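Side-chain contacts in protein induced by osmotic stress (Scheffersomyces stipitis, PDB 5YWN), which reduces haloketones, binding NADP in a Rossmann fold, and probably reduces other carbonyl compounds to alcohols: residues A[5-10]-A[16-21]; A[9-14]-A[40-45]. The protein carries 1 engineered substitution. All coordinates share one frame; numbering follows the deposited sequence.

Contact 1 of 2, residues A[5-10]-A[16-21]; sequences VFVSGA and QQIIAL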
loop_
_atom_site.group_PDB
_atom_site.type_symbol
_atom_site.label_atom_id
_atom_site.label_comp_id
_atom_site.label_asym_id
_atom_site.label_seq_id
_atom_site.Cartn_x
_atom_site.Cartn_y
_atom_site.Cartn_z
ATOM N N VAL A 5 -15.617 -8.718 4.254
ATOM C CA VAL A 5 -14.562 -8.304 3.379
ATOM C C VAL A 5 -13.341 -9.217 3.478
ATOM O O VAL A 5 -12.858 -9.446 4.511
ATOM C CB VAL A 5 -14.167 -6.840 3.640
ATOM C CG1 VAL A 5 -13.020 -6.421 2.774
ATOM C CG2 VAL A 5 -15.334 -5.902 3.541
ATOM N N PHE A 6 -12.859 -9.704 2.360
ATOM C CA PHE A 6 -11.640 -10.482 2.327
ATOM C C PHE A 6 -10.415 -9.604 2.044
ATOM O O PHE A 6 -10.438 -8.814 1.133
ATOM C CB PHE A 6 -11.726 -11.606 1.322
ATOM C CG PHE A 6 -10.720 -12.666 1.525
ATOM C CD1 PHE A 6 -9.406 -12.442 1.274
ATOM C CD2 PHE A 6 -11.089 -13.887 2.012
ATOM C CE1 PHE A 6 -8.491 -13.424 1.474
ATOM C CE2 PHE A 6 -10.185 -14.864 2.239
ATOM C CZ PHE A 6 -8.884 -14.643 1.961
ATOM N N VAL A 7 -9.389 -9.730 2.856
ATOM C CA VAL A 7 -8.162 -8.979 2.678
ATOM C C VAL A 7 -6.943 -9.892 2.602
ATOM O O VAL A 7 -6.561 -10.471 3.565
ATOM C CB VAL A 7 -7.952 -7.950 3.798
ATOM C CG1 VAL A 7 -6.671 -7.189 3.609
ATOM C CG2 VAL A 7 -9.128 -7.030 3.986
ATOM N N SER A 8 -6.332 -9.980 1.443
ATOM C CA SER A 8 -5.113 -10.723 1.282
ATOM C C SER A 8 -3.918 -10.038 1.962
ATOM O O SER A 8 -3.892 -8.875 2.062
ATOM C CB SER A 8 -4.832 -11.021 -0.176
ATOM O OG SER A 8 -4.399 -9.925 -0.867
ATOM N N GLY A 9 -2.954 -10.805 2.403
ATOM C CA GLY A 9 -1.831 -10.263 3.132
ATOM C C GLY A 9 -2.169 -9.436 4.352
ATOM O O GLY A 9 -1.766 -8.341 4.468
ATOM N N ALA A 10 -2.946 -10.003 5.236
ATOM C CA ALA A 10 -3.459 -9.312 6.380
ATOM C C ALA A 10 -2.420 -8.842 7.420
ATOM O O ALA A 10 -2.700 -8.042 8.216
ATOM C CB ALA A 10 -4.516 -10.132 7.045
ATOM N N GLN A 16 -3.351 -3.870 7.608
ATOM C CA GLN A 16 -3.837 -3.667 8.960
ATOM C C GLN A 16 -4.638 -2.383 9.161
ATOM O O GLN A 16 -5.558 -2.397 9.836
ATOM C CB GLN A 16 -2.741 -3.823 9.997
ATOM C CG GLN A 16 -2.288 -5.249 10.183
ATOM C CD GLN A 16 -1.491 -5.501 11.431
ATOM O OE1 GLN A 16 -1.933 -5.245 12.503
ATOM N NE2 GLN A 16 -0.317 -6.035 11.266
ATOM N N GLN A 17 -4.208 -1.285 8.577
ATOM C CA GLN A 17 -4.956 -0.074 8.579
ATOM C C GLN A 17 -6.266 -0.203 7.813
ATOM O O GLN A 17 -7.228 0.263 8.237
ATOM C CB GLN A 17 -4.124 1.104 8.091
ATOM C CG GLN A 17 -3.109 1.643 9.090
ATOM C CD GLN A 17 -3.719 2.520 10.180
ATOM O OE1 GLN A 17 -4.841 2.469 10.437
ATOM N NE2 GLN A 17 -2.931 3.295 10.787
ATOM N N ILE A 18 -6.245 -0.882 6.694
ATOM C CA ILE A 18 -7.437 -1.162 5.967
ATOM C C ILE A 18 -8.388 -1.982 6.849
ATOM O O ILE A 18 -9.499 -1.665 6.936
ATOM C CB ILE A 18 -7.115 -1.929 4.666
ATOM C CG1 ILE A 18 -6.466 -1.001 3.641
ATOM C CG2 ILE A 18 -8.339 -2.609 4.071
ATOM C CD1 ILE A 18 -6.006 -1.684 2.401
ATOM N N ILE A 19 -7.881 -3.005 7.496
ATOM C CA ILE A 19 -8.674 -3.859 8.323
ATOM C C ILE A 19 -9.296 -3.086 9.487
ATOM O O ILE A 19 -10.420 -3.173 9.689
ATOM C CB ILE A 19 -7.861 -5.073 8.820
ATOM C CG1 ILE A 19 -7.517 -6.021 7.662
ATOM C CG2 ILE A 19 -8.579 -5.809 9.937
ATOM C CD1 ILE A 19 -6.464 -7.022 7.935
ATOM N N ALA A 20 -8.516 -2.269 10.164
ATOM C CA ALA A 20 -9.014 -1.465 11.258
ATOM C C ALA A 20 -10.097 -0.513 10.801
ATOM O O ALA A 20 -11.047 -0.351 11.475
ATOM C CB ALA A 20 -7.907 -0.717 11.931
ATOM N N LEU A 21 -9.929 0.104 9.655
ATOM C CA LEU A 21 -10.955 0.922 9.132
ATOM C C LEU A 21 -12.207 0.158 8.749
ATOM O O LEU A 21 -13.252 0.538 9.094
ATOM C CB LEU A 21 -10.467 1.713 7.955
ATOM C CG LEU A 21 -11.525 2.528 7.222
ATOM C CD1 LEU A 21 -12.136 3.553 8.120
ATOM C CD2 LEU A 21 -11.015 3.166 5.949
#
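Val-7 is one bump of this contact, and its hollow is a notch between Ile-18 and Ile-19. Its CG2 methyl lies 4.1 Å from Ile-19 CG1. The same CG2 is 4.5 Å from Ile-18 CG2, which approaches from a different direction. The two isoleucines thus form the two walls of an open corner. Val-7 points toward the helix, with CG1 anti to the backbone N (chi1 179°), and this turns CG2 into that corner.

Ile-19 is the second bump. Its CB does not point straight at 5-10, but CG1 lies anti to the carbonyl carbon (chi1 -68°) and the extended chain brings CD1 back across the gap. CD1 settles in a shallow hollow between Val-7 and Ala-10. Ile-19 CD1 is 4.3 Å from Val-7 CG1, and Ile-19 CD1 is 3.8 Å from Ala-10 CB. The methyl of Ala-10 forms one side of this hollow.

At the far edge, Gln-16 CG lies 3.4 Å from Ala-10 O, and Ile-19 CD1 is 3.9 Å from that oxygen. The amide of Gln-16 works elsewhere. OE1 is hydrogen-bonded to Tyr-46, and NE2 to Thr-11 O and Glu-204. On the other flank, Ile-18 also packs on Leu-78 of the neighbouring strand 74-79 and on helix 238-250. Ile-19 also touches Val-29 of strand 28-33.

The contact joins strand 4-7 to helix 13-24 through the glycine-rich turn, the first beta-alpha step of the Rossmann fold. Helix 13-24 is laid on the sheet here with its N-terminal end at the NADP site. All five touching residues are buried and no polar bond links the two segments, so the grip between them is apolar and rests on the fit of methyl groups.

Contact 2 of 2, residues A[9-14]-A[40-45]; sequences GATGYL and ANLKKL. With NAP (NADP nicotinamide-adenine-dinucleotide phosphate), chain B.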
loop_
_atom_site.group_PDB
_atom_site.type_symbol
_atom_site.label_atom_id
_atom_site.label_comp_id
_atom_site.label_asym_id
_atom_site.label_seq_id
_atom_site.Cartn_x
_atom_site.Cartn_y
_atom_site.Cartn_z
ATOM N N GLY A 9 -2.954 -10.805 2.403
ATOM C CA GLY A 9 -1.831 -10.263 3.132
ATOM C C GLY A 9 -2.169 -9.436 4.352
ATOM O O GLY A 9 -1.766 -8.341 4.468
ATOM N N ALA A 10 -2.946 -10.003 5.236
ATOM C CA ALA A 10 -3.459 -9.312 6.380
ATOM C C ALA A 10 -2.420 -8.842 7.420
ATOM O O ALA A 10 -2.700 -8.042 8.216
ATOM C CB ALA A 10 -4.516 -10.132 7.045
ATOM N N THR A 11 -1.257 -9.423 7.407
ATOM C CA THR A 11 -0.156 -9.049 8.273
ATOM C C THR A 11 0.473 -7.671 8.031
ATOM O O THR A 11 1.080 -7.149 8.884
ATOM C CB THR A 11 0.950 -10.098 8.312
ATOM O OG1 THR A 11 1.426 -10.328 7.024
ATOM C CG2 THR A 11 0.453 -11.358 8.882
ATOM N N GLY A 12 0.343 -7.166 6.823
ATOM C CA GLY A 12 1.031 -5.994 6.356
ATOM C C GLY A 12 0.570 -4.662 6.925
ATOM O O GLY A 12 -0.441 -4.595 7.531
ATOM N N TYR A 13 1.391 -3.650 6.725
ATOM C CA TYR A 13 1.197 -2.327 7.255
ATOM C C TYR A 13 -0.035 -1.629 6.726
ATOM O O TYR A 13 -0.862 -1.254 7.462
ATOM C CB TYR A 13 2.447 -1.507 6.924
ATOM C CG TYR A 13 2.417 0.016 7.037
ATOM C CD1 TYR A 13 2.140 0.662 8.219
ATOM C CD2 TYR A 13 2.768 0.792 5.980
ATOM C CE1 TYR A 13 2.190 2.037 8.304
ATOM C CE2 TYR A 13 2.788 2.140 6.048
ATOM C CZ TYR A 13 2.504 2.773 7.216
ATOM O OH TYR A 13 2.561 4.112 7.230
ATOM N N LEU A 14 -0.161 -1.521 5.438
ATOM C CA LEU A 14 -1.377 -1.028 4.825
ATOM C C LEU A 14 -2.619 -1.906 5.095
ATOM O O LEU A 14 -3.660 -1.433 5.341
ATOM C CB LEU A 14 -1.210 -0.926 3.331
ATOM C CG LEU A 14 -2.443 -0.570 2.541
ATOM C CD1 LEU A 14 -2.951 0.746 3.054
ATOM C CD2 LEU A 14 -2.111 -0.480 1.073
ATOM N N ALA A 40 -3.223 -16.093 14.066
ATOM C CA ALA A 40 -3.589 -16.104 15.446
ATOM C C ALA A 40 -3.226 -14.791 16.101
ATOM O O ALA A 40 -3.994 -14.305 16.837
ATOM C CB ALA A 40 -2.947 -17.252 16.182
ATOM N N ASN A 41 -2.079 -14.226 15.778
ATOM C CA ASN A 41 -1.735 -12.939 16.347
ATOM C C ASN A 41 -2.715 -11.874 15.953
ATOM O O ASN A 41 -3.128 -11.135 16.766
ATOM C CB ASN A 41 -0.338 -12.506 15.969
ATOM C CG ASN A 41 0.006 -11.119 16.466
ATOM O OD1 ASN A 41 -0.223 -10.794 17.596
ATOM N ND2 ASN A 41 0.586 -10.328 15.626
ATOM N N LEU A 42 -3.099 -11.832 14.692
ATOM C CA LEU A 42 -4.057 -10.858 14.212
ATOM C C LEU A 42 -5.403 -10.999 14.866
ATOM O O LEU A 42 -6.029 -10.039 15.193
ATOM C CB LEU A 42 -4.184 -10.937 12.713
ATOM C CG LEU A 42 -2.996 -10.504 11.872
ATOM C CD1 LEU A 42 -3.324 -10.678 10.389
ATOM C CD2 LEU A 42 -2.573 -9.102 12.185
ATOM N N LYS A 43 -5.805 -12.220 15.077
ATOM C CA LYS A 43 -7.036 -12.489 15.749
ATOM C C LYS A 43 -7.055 -11.932 17.159
ATOM O O LYS A 43 -8.019 -11.367 17.532
ATOM C CB LYS A 43 -7.314 -13.970 15.762
ATOM C CG LYS A 43 -8.598 -14.364 16.435
ATOM C CD LYS A 43 -9.790 -14.098 15.565
ATOM C CE LYS A 43 -11.044 -14.591 16.214
ATOM N NZ LYS A 43 -12.259 -14.151 15.538
ATOM N N LYS A 44 -5.967 -12.041 17.892
ATOM C CA LYS A 44 -5.892 -11.445 19.205
ATOM C C LYS A 44 -6.004 -9.930 19.184
ATOM O O LYS A 44 -6.581 -9.353 20.036
ATOM C CB LYS A 44 -4.610 -11.839 19.921
ATOM C CG LYS A 44 -4.410 -13.312 20.130
ATOM C CD LYS A 44 -3.174 -13.634 20.942
ATOM C CE LYS A 44 -1.905 -13.747 20.108
ATOM N NZ LYS A 44 -1.671 -14.948 19.261
ATOM N N LEU A 45 -5.355 -9.306 18.231
ATOM C CA LEU A 45 -5.451 -7.877 18.028
ATOM C C LEU A 45 -6.799 -7.357 17.571
ATOM O O LEU A 45 -7.248 -6.385 18.046
ATOM C CB LEU A 45 -4.344 -7.401 17.106
ATOM C CG LEU A 45 -2.933 -7.675 17.584
ATOM C CD1 LEU A 45 -1.849 -7.428 16.547
ATOM C CD2 LEU A 45 -2.664 -6.974 18.905
HETATM P PA NAP B . 4.489 -4.855 3.611
HETATM O O1A NAP B . 4.213 -4.090 4.883
HETATM O O2A NAP B . 5.731 -5.706 3.498
HETATM O O5B NAP B . 3.211 -5.783 3.294
HETATM C C5B NAP B . 3.337 -6.921 2.444
HETATM C C4B NAP B . 2.483 -8.062 2.981
HETATM O O4B NAP B . 2.170 -8.979 1.928
HETATM C C3B NAP B . 3.207 -8.836 4.072
HETATM O O3B NAP B . 2.487 -8.764 5.307
HETATM C C2B NAP B . 3.300 -10.269 3.588
HETATM O O2B NAP B . 2.645 -11.153 4.494
HETATM C C1B NAP B . 2.628 -10.302 2.224
HETATM N N9A NAP B . 3.595 -10.750 1.190
HETATM C C8A NAP B . 4.703 -10.084 0.811
HETATM N N7A NAP B . 5.366 -10.770 -0.156
HETATM C C5A NAP B . 4.676 -11.897 -0.408
HETATM C C6A NAP B . 4.820 -13.061 -1.312
HETATM N N6A NAP B . 5.868 -13.160 -2.166
HETATM N N1A NAP B . 3.872 -14.023 -1.254
HETATM C C2A NAP B . 2.823 -13.946 -0.413
HETATM N N3A NAP B . 2.637 -12.915 0.432
HETATM C C4A NAP B . 3.509 -11.880 0.483
HETATM O O3 NAP B . 4.478 -3.812 2.383
HETATM P PN NAP B . 3.526 -2.515 2.422
HETATM O O1N NAP B . 4.401 -1.285 2.389
HETATM O O2N NAP B . 2.523 -2.697 3.537
HETATM O O5D NAP B . 2.741 -2.613 1.019
HETATM C C5D NAP B . 1.388 -3.061 0.977
HETATM C C4D NAP B . 0.903 -3.111 -0.467
HETATM O O4D NAP B . 0.660 -1.786 -0.952
HETATM C C3D NAP B . 1.928 -3.760 -1.384
HETATM O O3D NAP B . 1.406 -4.965 -1.955
HETATM C C2D NAP B . 2.236 -2.744 -2.465
HETATM O O2D NAP B . 1.941 -3.276 -3.761
HETATM C C1D NAP B . 1.368 -1.531 -2.170
HETATM N N1N NAP B . 2.202 -0.333 -2.038
HETATM C C2N NAP B . 2.667 0.023 -0.833
HETATM C C3N NAP B . 3.461 1.155 -0.686
HETATM C C7N NAP B . 3.976 1.547 0.666
HETATM O O7N NAP B . 4.862 2.382 0.749
HETATM N N7N NAP B . 3.451 0.970 1.746
HETATM C C4N NAP B . 3.770 1.919 -1.802
HETATM C C5N NAP B . 3.278 1.529 -3.038
HETATM C C6N NAP B . 2.488 0.389 -3.130
HETATM P P2B NAP B . 3.459 -11.829 5.708
HETATM O O1X NAP B . 2.708 -13.111 5.980
HETATM O O2X NAP B . 4.847 -12.025 5.150
HETATM O O3X NAP B . 3.372 -10.809 6.818
#
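Leu-42 reaches from helix 36-46 onto the peptide between Ala-10 and Thr-11. This is the tight part. Its CD1 is 3.5 Å from Ala-10 O and 3.6 Å from Ala-10 CB. It also lies 3.8 Å from Thr-11 N, while Thr-11 CG2 stands a little farther off at 4.1 Å. CG of Leu-42 is anti to the carbonyl carbon (chi1 -68°), which aims the branched end at the turn. Leu-42 packs on Val-33 and Gln-16 as well.

The outer part is loose. The side chain of Asn-41 does not touch 9-14; its ND2 is hydrogen-bonded to Glu-204 OE1. Lys-44 is exposed, and its NZ makes a weak bond to Ala-40 O.

The turn Gly-9 to Gly-12 presents another side to NADP. Gly-12 is the N-cap of helix 13-24. Tyr-13 N reaches O1A of NADP (3.4 Å) and Leu-14 N reaches O2N (3.5 Å), both nearly straight but weak. Thr-11 OG1 is modelled too close to the 2'-phosphate of NADP for a sound contact, so its bonding there is doubtful. The leucine side is apolar, whereas the helix N terminus probably steadies the negative pyrophosphate.

How the contacts relate
From the N terminus, strand 4-7 runs into the glycine-rich turn and then helix 13-24. Contact 1 closes this short loop as the helix folds back on the strand. The chain continues through strand 28-33 to helix 36-46, where contact 2 closes a longer loop back to the turn. Both loops start from the same stretch, sharing Gly-9 and Ala-10, and the shorter one ends within the longer. Segment 16-21 lies within the longer loop. The contacts also touch directly, with Gln-16 CD 3.8 Å from Leu-42 CD2. Together they tie the first strand and two successive helices around the nucleotide-binding turn.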